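Local atomic coordinates of thioredoxin peroxidase 2 (Plasmodium falciparum, PDB entry 2C0D), a protein that probably reduces hydrogen peroxide and organic hydroperoxides to water and alcohols, as a mitochondrial, thioredoxin-dependent 2-Cys peroxiredoxin. Residues I77-H82 with Q173-T178; A106-P111 with G118-T123. All coordinates share one frame; numbering follows the deposited sequence.

Helix 73-81, directly after Cys72, the predicted peroxidatic cysteine, supplies one half of contact 1 and borders contact 2. Contact 1 packs its C-terminal end against helix 172-188, with the side chain of Phe79 about 9 Å from that of Cys72. Contact 2 joins the end of helix 101-109 to the loop leading into strand 123-126; the side chain of Trp107 is about 6 Å from that of Cys72. The contact centres lie about 17 Å apart, and contact 2 is nested in the chain between the two segments of contact 1. Asn80 connects them: its OD1 lies 2.7 Å from Glu121 N, a probable hydrogen bond, and also packs against Val120 and Phe122.

Contact 1 of 2, residues I77-H82 with Q173-T178; sequences IEFNKH and QEVLRT
Phe79 and Val175 make the apolar part of the contact: the tip of the ring, CZ, lies 4.0 Å from Val175 CG2. The two side chains cross at about a right angle, and the methyl approaches the ring obliquely. Phe79 CG stands anti to its carbonyl carbon (chi1 -83°), which carries the ring from helix 73-81 toward helix 172-188. A looser apolar touch lies beside it, where His82 CB comes 4.3 Å from the Leu176 methyl CD1. Phe86 of helix 83-88 touches both Val175 and Leu176, while Val172 reaches Phe79 and His82. This is packing within the thioredoxin fold: helices 73-81 and 83-88 form the crossover between parallel strands 58-63 and 91-97, and helix 172-188 follows strand 158-164. No hydrogen bond spans the two segments; the side-chain bonds of His82 and Thr178 are made within their own segments. His82, where helix 73-81 ends and just before helix 83-88, turns its ring back: ND1 donates to Glu78 O at 3.2 Å, nearly straight at 166°, with the oxygen in the ring plane, a bond that should restrain the imidazole. His82 N reaches the same oxygen from the opposite face of the carbonyl plane. On the other helix, Glu174 O likewise accepts from Thr178 OG1 and from Thr178 N.

Contact 2 of 2, residues A106-P111 with G118-T123; sequences AWKNMP and GNVEFT
Gly118 meets Lys108 backbone to backbone, with their CA atoms 4.4 Å apart. Lys108 O sits 3.2 Å from Gly118 CA, and in return Gly118 O receives a CA-H...O contact from Lys108 CA at 3.4 Å. Lys108 CB and CG also lie against this oxygen. The positive phi of Gly118 (73°) favours glycine here, directly beside the last turn of helix 101-109, where a backbone hydrogen bond between Trp107 and Ile117 also ties the returning chain to the helix. Asn119 is the centre of an inverse gamma turn, closed by Val120 N donating to Gly118 O at 2.9 Å. Its side chain crosses that of Lys108 at about a right angle, ND2 resting 3.7 Å from Lys108 CB and close to CE as well. Val120 follows with CG2, which packs on Lys108 CE at 4.0 Å and reaches over one face of the Phe122 ring, toward the rim. The lysine chain runs alongside this part of the loop and bends at chi3 (76°). Beyond the bend, two waters take the place of direct bonds: both accept from Lys108 NZ; one donates to Val120 O at 2.8 Å, and the other probably to Phe122 O, though it has more acceptors near it than protons to give. Thr123, whose backbone hydrogen-bonds with Gly95, continues toward the strand that follows. In this helix-to-strand connection of the peroxiredoxin core, one largely buried lysine does double duty: its methylenes supply apolar packing, and its ammonium group, bonded to two waters, is linked through them to Val120 O and probably to Phe122 O, which probably softens the cost of burying a charge.

Contact 1 of 2, residues I77-H82 with Q173-T178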
loop_
_atom_site.group_PDB
_atom_site.type_symbol
_atom_site.label_atom_id
_atom_site.label_comp_id
_atom_site.label_asym_id
_atom_site.label_seq_id
_atom_site.Cartn_x
_atom_site.Cartn_y
_atom_site.Cartn_z
ATOM N N ILE B 77 -10.203 15.735 6.536
ATOM C CA ILE B 77 -11.477 15.936 7.233
ATOM C C ILE B 77 -12.090 14.588 7.629
ATOM O O ILE B 77 -12.576 14.430 8.747
ATOM C CB ILE B 77 -12.430 16.780 6.355
ATOM C CG1 ILE B 77 -11.871 18.227 6.311
ATOM C CG2 ILE B 77 -13.799 16.811 6.990
ATOM C CD1 ILE B 77 -12.456 19.060 5.139
ATOM N N GLU B 78 -12.001 13.631 6.713
ATOM C CA GLU B 78 -12.557 12.273 6.943
ATOM C C GLU B 78 -11.775 11.499 8.020
ATOM O O GLU B 78 -12.375 10.858 8.893
ATOM C CB GLU B 78 -12.628 11.476 5.643
ATOM C CG GLU B 78 -13.708 11.979 4.646
ATOM N N PHE B 79 -10.437 11.564 7.978
ATOM C CA PHE B 79 -9.641 10.967 9.047
ATOM C C PHE B 79 -9.987 11.575 10.385
ATOM O O PHE B 79 -10.146 10.865 11.368
ATOM C CB PHE B 79 -8.126 11.087 8.787
ATOM C CG PHE B 79 -7.581 10.011 7.895
ATOM C CD1 PHE B 79 -7.954 9.945 6.554
ATOM C CD2 PHE B 79 -6.705 9.042 8.389
ATOM C CE1 PHE B 79 -7.458 8.919 5.702
ATOM C CE2 PHE B 79 -6.181 8.035 7.535
ATOM C CZ PHE B 79 -6.547 7.982 6.201
ATOM N N ASN B 80 -10.142 12.900 10.423
ATOM C CA ASN B 80 -10.489 13.567 11.672
ATOM C C ASN B 80 -11.862 13.151 12.213
ATOM O O ASN B 80 -12.030 12.971 13.416
ATOM C CB ASN B 80 -10.443 15.088 11.526
ATOM C CG ASN B 80 -10.552 15.789 12.883
ATOM O OD1 ASN B 80 -9.778 15.525 13.780
ATOM N ND2 ASN B 80 -11.558 16.636 13.037
ATOM N N LYS B 81 -12.824 12.993 11.308
ATOM C CA LYS B 81 -14.167 12.498 11.691
ATOM C C LYS B 81 -14.072 11.179 12.463
ATOM O O LYS B 81 -14.832 10.970 13.435
ATOM C CB LYS B 81 -15.034 12.292 10.442
ATOM C CG LYS B 81 -15.636 13.574 9.893
ATOM C CD LYS B 81 -16.639 13.272 8.764
ATOM N N HIS B 82 -13.130 10.323 12.038
ATOM C CA HIS B 82 -12.925 9.004 12.655
ATOM C C HIS B 82 -11.769 8.942 13.653
ATOM O O HIS B 82 -11.251 7.839 13.978
ATOM C CB HIS B 82 -12.719 7.962 11.537
ATOM C CG HIS B 82 -13.952 7.694 10.742
ATOM N ND1 HIS B 82 -14.357 8.497 9.694
ATOM C CD2 HIS B 82 -14.886 6.720 10.855
ATOM C CE1 HIS B 82 -15.483 8.026 9.192
ATOM N NE2 HIS B 82 -15.825 6.947 9.878
ATOM N N GLN B 173 -11.888 4.053 6.287
ATOM C CA GLN B 173 -12.412 2.740 6.718
ATOM C C GLN B 173 -11.460 1.630 6.318
ATOM O O GLN B 173 -11.246 0.698 7.110
ATOM C CB GLN B 173 -13.828 2.490 6.177
ATOM C CG GLN B 173 -14.875 3.379 6.828
ATOM N N GLU B 174 -10.874 1.722 5.113
ATOM C CA GLU B 174 -9.845 0.745 4.672
ATOM C C GLU B 174 -8.618 0.763 5.579
ATOM O O GLU B 174 -8.082 -0.292 5.918
ATOM C CB GLU B 174 -9.395 0.980 3.227
ATOM C CG GLU B 174 -10.464 0.677 2.189
ATOM N N VAL B 175 -8.172 1.963 5.969
ATOM C CA VAL B 175 -7.009 2.100 6.852
ATOM C C VAL B 175 -7.259 1.468 8.209
ATOM O O VAL B 175 -6.407 0.747 8.751
ATOM C CB VAL B 175 -6.605 3.597 6.978
ATOM C CG1 VAL B 175 -5.513 3.814 8.012
ATOM C CG2 VAL B 175 -6.146 4.050 5.611
ATOM N N LEU B 176 -8.461 1.693 8.734
ATOM C CA LEU B 176 -8.804 1.154 10.039
ATOM C C LEU B 176 -8.876 -0.386 9.981
ATOM O O LEU B 176 -8.445 -1.035 10.916
ATOM C CB LEU B 176 -10.110 1.763 10.560
ATOM C CG LEU B 176 -9.923 3.237 10.995
ATOM C CD1 LEU B 176 -11.322 3.925 11.142
ATOM C CD2 LEU B 176 -9.142 3.333 12.259
ATOM N N ARG B 177 -9.382 -0.951 8.882
ATOM C CA ARG B 177 -9.369 -2.431 8.720
ATOM C C ARG B 177 -7.961 -3.027 8.648
ATOM O O ARG B 177 -7.674 -4.104 9.225
ATOM C CB ARG B 177 -10.164 -2.833 7.482
ATOM C CG ARG B 177 -11.658 -2.616 7.677
ATOM N N THR B 178 -7.092 -2.323 7.931
ATOM C CA THR B 178 -5.663 -2.664 7.879
ATOM C C THR B 178 -5.039 -2.673 9.280
ATOM O O THR B 178 -4.316 -3.615 9.673
ATOM C CB THR B 178 -4.933 -1.683 6.938
ATOM O OG1 THR B 178 -5.436 -1.859 5.602
ATOM C CG2 THR B 178 -3.434 -1.953 6.948
#

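Contact 2 of 2, residues A106-P111 with G118-T123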
loop_
_atom_site.group_PDB
_atom_site.type_symbol
_atom_site.label_atom_id
_atom_site.label_comp_id
_atom_site.label_asym_id
_atom_site.label_seq_id
_atom_site.Cartn_x
_atom_site.Cartn_y
_atom_site.Cartn_z
ATOM N N ALA B 106 -2.443 27.759 9.201
ATOM C CA ALA B 106 -3.303 28.450 8.221
ATOM C C ALA B 106 -4.350 27.496 7.613
ATOM O O ALA B 106 -5.516 27.870 7.427
ATOM C CB ALA B 106 -2.450 29.051 7.131
ATOM N N TRP B 107 -3.948 26.249 7.356
ATOM C CA TRP B 107 -4.875 25.255 6.772
ATOM C C TRP B 107 -5.974 24.887 7.787
ATOM O O TRP B 107 -7.169 24.724 7.420
ATOM C CB TRP B 107 -4.089 24.012 6.360
ATOM C CG TRP B 107 -4.754 23.201 5.268
ATOM C CD1 TRP B 107 -5.650 23.625 4.315
ATOM C CD2 TRP B 107 -4.466 21.838 4.979
ATOM N NE1 TRP B 107 -5.949 22.572 3.453
ATOM C CE2 TRP B 107 -5.235 21.472 3.848
ATOM C CE3 TRP B 107 -3.647 20.884 5.583
ATOM C CZ2 TRP B 107 -5.209 20.171 3.309
ATOM C CZ3 TRP B 107 -3.636 19.549 5.039
ATOM C CH2 TRP B 107 -4.409 19.245 3.915
ATOM N N LYS B 108 -5.596 24.776 9.061
ATOM C CA LYS B 108 -6.549 24.468 10.137
ATOM C C LYS B 108 -7.524 25.617 10.356
ATOM O O LYS B 108 -8.718 25.400 10.604
ATOM C CB LYS B 108 -5.842 24.164 11.441
ATOM C CG LYS B 108 -5.083 22.823 11.383
ATOM C CD LYS B 108 -4.342 22.500 12.689
ATOM C CE LYS B 108 -5.302 22.024 13.748
ATOM N NZ LYS B 108 -4.580 21.803 15.072
ATOM N N ASN B 109 -7.013 26.825 10.261
ATOM C CA ASN B 109 -7.847 28.018 10.471
ATOM C C ASN B 109 -8.789 28.370 9.307
ATOM O O ASN B 109 -9.797 29.080 9.511
ATOM C CB ASN B 109 -6.950 29.193 10.863
ATOM C CG ASN B 109 -7.755 30.403 11.338
ATOM O OD1 ASN B 109 -8.567 30.304 12.270
ATOM N ND2 ASN B 109 -7.602 31.502 10.641
ATOM N N MET B 110 -8.506 27.854 8.118
ATOM C CA MET B 110 -9.234 28.188 6.893
ATOM C C MET B 110 -10.615 27.539 6.922
ATOM O O MET B 110 -10.725 26.381 7.293
ATOM C CB MET B 110 -8.431 27.633 5.702
ATOM C CG MET B 110 -8.880 28.039 4.324
ATOM S SD MET B 110 -7.753 27.249 3.136
ATOM C CE MET B 110 -6.202 28.022 3.560
ATOM N N PRO B 111 -11.671 28.276 6.511
ATOM C CA PRO B 111 -13.016 27.667 6.453
ATOM C C PRO B 111 -12.997 26.455 5.529
ATOM O O PRO B 111 -12.367 26.500 4.487
ATOM C CB PRO B 111 -13.885 28.767 5.808
ATOM C CG PRO B 111 -13.171 30.040 6.130
ATOM C CD PRO B 111 -11.682 29.687 6.086
ATOM N N GLY B 118 -10.162 22.664 9.085
ATOM C CA GLY B 118 -10.643 22.850 10.457
ATOM C C GLY B 118 -9.627 22.442 11.529
ATOM O O GLY B 118 -8.538 21.952 11.208
ATOM N N ASN B 119 -9.996 22.618 12.807
ATOM C CA ASN B 119 -9.073 22.332 13.894
ATOM C C ASN B 119 -9.080 20.844 14.241
ATOM O O ASN B 119 -9.680 20.396 15.230
ATOM C CB ASN B 119 -9.303 23.257 15.118
ATOM C CG ASN B 119 -8.852 24.711 14.823
ATOM O OD1 ASN B 119 -9.659 25.645 14.761
ATOM N ND2 ASN B 119 -7.588 24.881 14.600
ATOM N N VAL B 120 -8.397 20.087 13.384
ATOM C CA VAL B 120 -8.354 18.643 13.513
ATOM C C VAL B 120 -7.698 18.222 14.822
ATOM O O VAL B 120 -6.871 18.954 15.384
ATOM C CB VAL B 120 -7.651 17.989 12.299
ATOM C CG1 VAL B 120 -8.462 18.258 11.001
ATOM C CG2 VAL B 120 -6.182 18.469 12.200
ATOM N N GLU B 121 -8.117 17.055 15.319
ATOM C CA GLU B 121 -7.755 16.557 16.633
ATOM C C GLU B 121 -6.559 15.622 16.604
ATOM O O GLU B 121 -6.510 14.638 17.374
ATOM C CB GLU B 121 -8.950 15.787 17.258
ATOM N N PHE B 122 -5.584 15.902 15.739
ATOM C CA PHE B 122 -4.369 15.106 15.716
ATOM C C PHE B 122 -3.204 15.987 15.230
ATOM O O PHE B 122 -3.428 17.059 14.653
ATOM C CB PHE B 122 -4.519 13.845 14.834
ATOM C CG PHE B 122 -4.773 14.107 13.343
ATOM C CD1 PHE B 122 -3.704 14.114 12.446
ATOM C CD2 PHE B 122 -6.061 14.277 12.844
ATOM C CE1 PHE B 122 -3.881 14.308 11.077
ATOM C CE2 PHE B 122 -6.292 14.458 11.459
ATOM C CZ PHE B 122 -5.199 14.473 10.567
ATOM N N THR B 123 -1.988 15.513 15.435
ATOM C CA THR B 123 -0.789 16.307 15.161
ATOM C C THR B 123 -0.383 16.336 13.681
ATOM O O THR B 123 -0.376 15.293 13.006
ATOM C CB THR B 123 0.368 15.744 16.000
ATOM O OG1 THR B 123 0.017 15.899 17.396
ATOM C CG2 THR B 123 1.722 16.485 15.706
HETATM O O HOH W 1 -2.847 19.623 14.426
HETATM O O HOH W 2 -6.823 21.500 16.451
#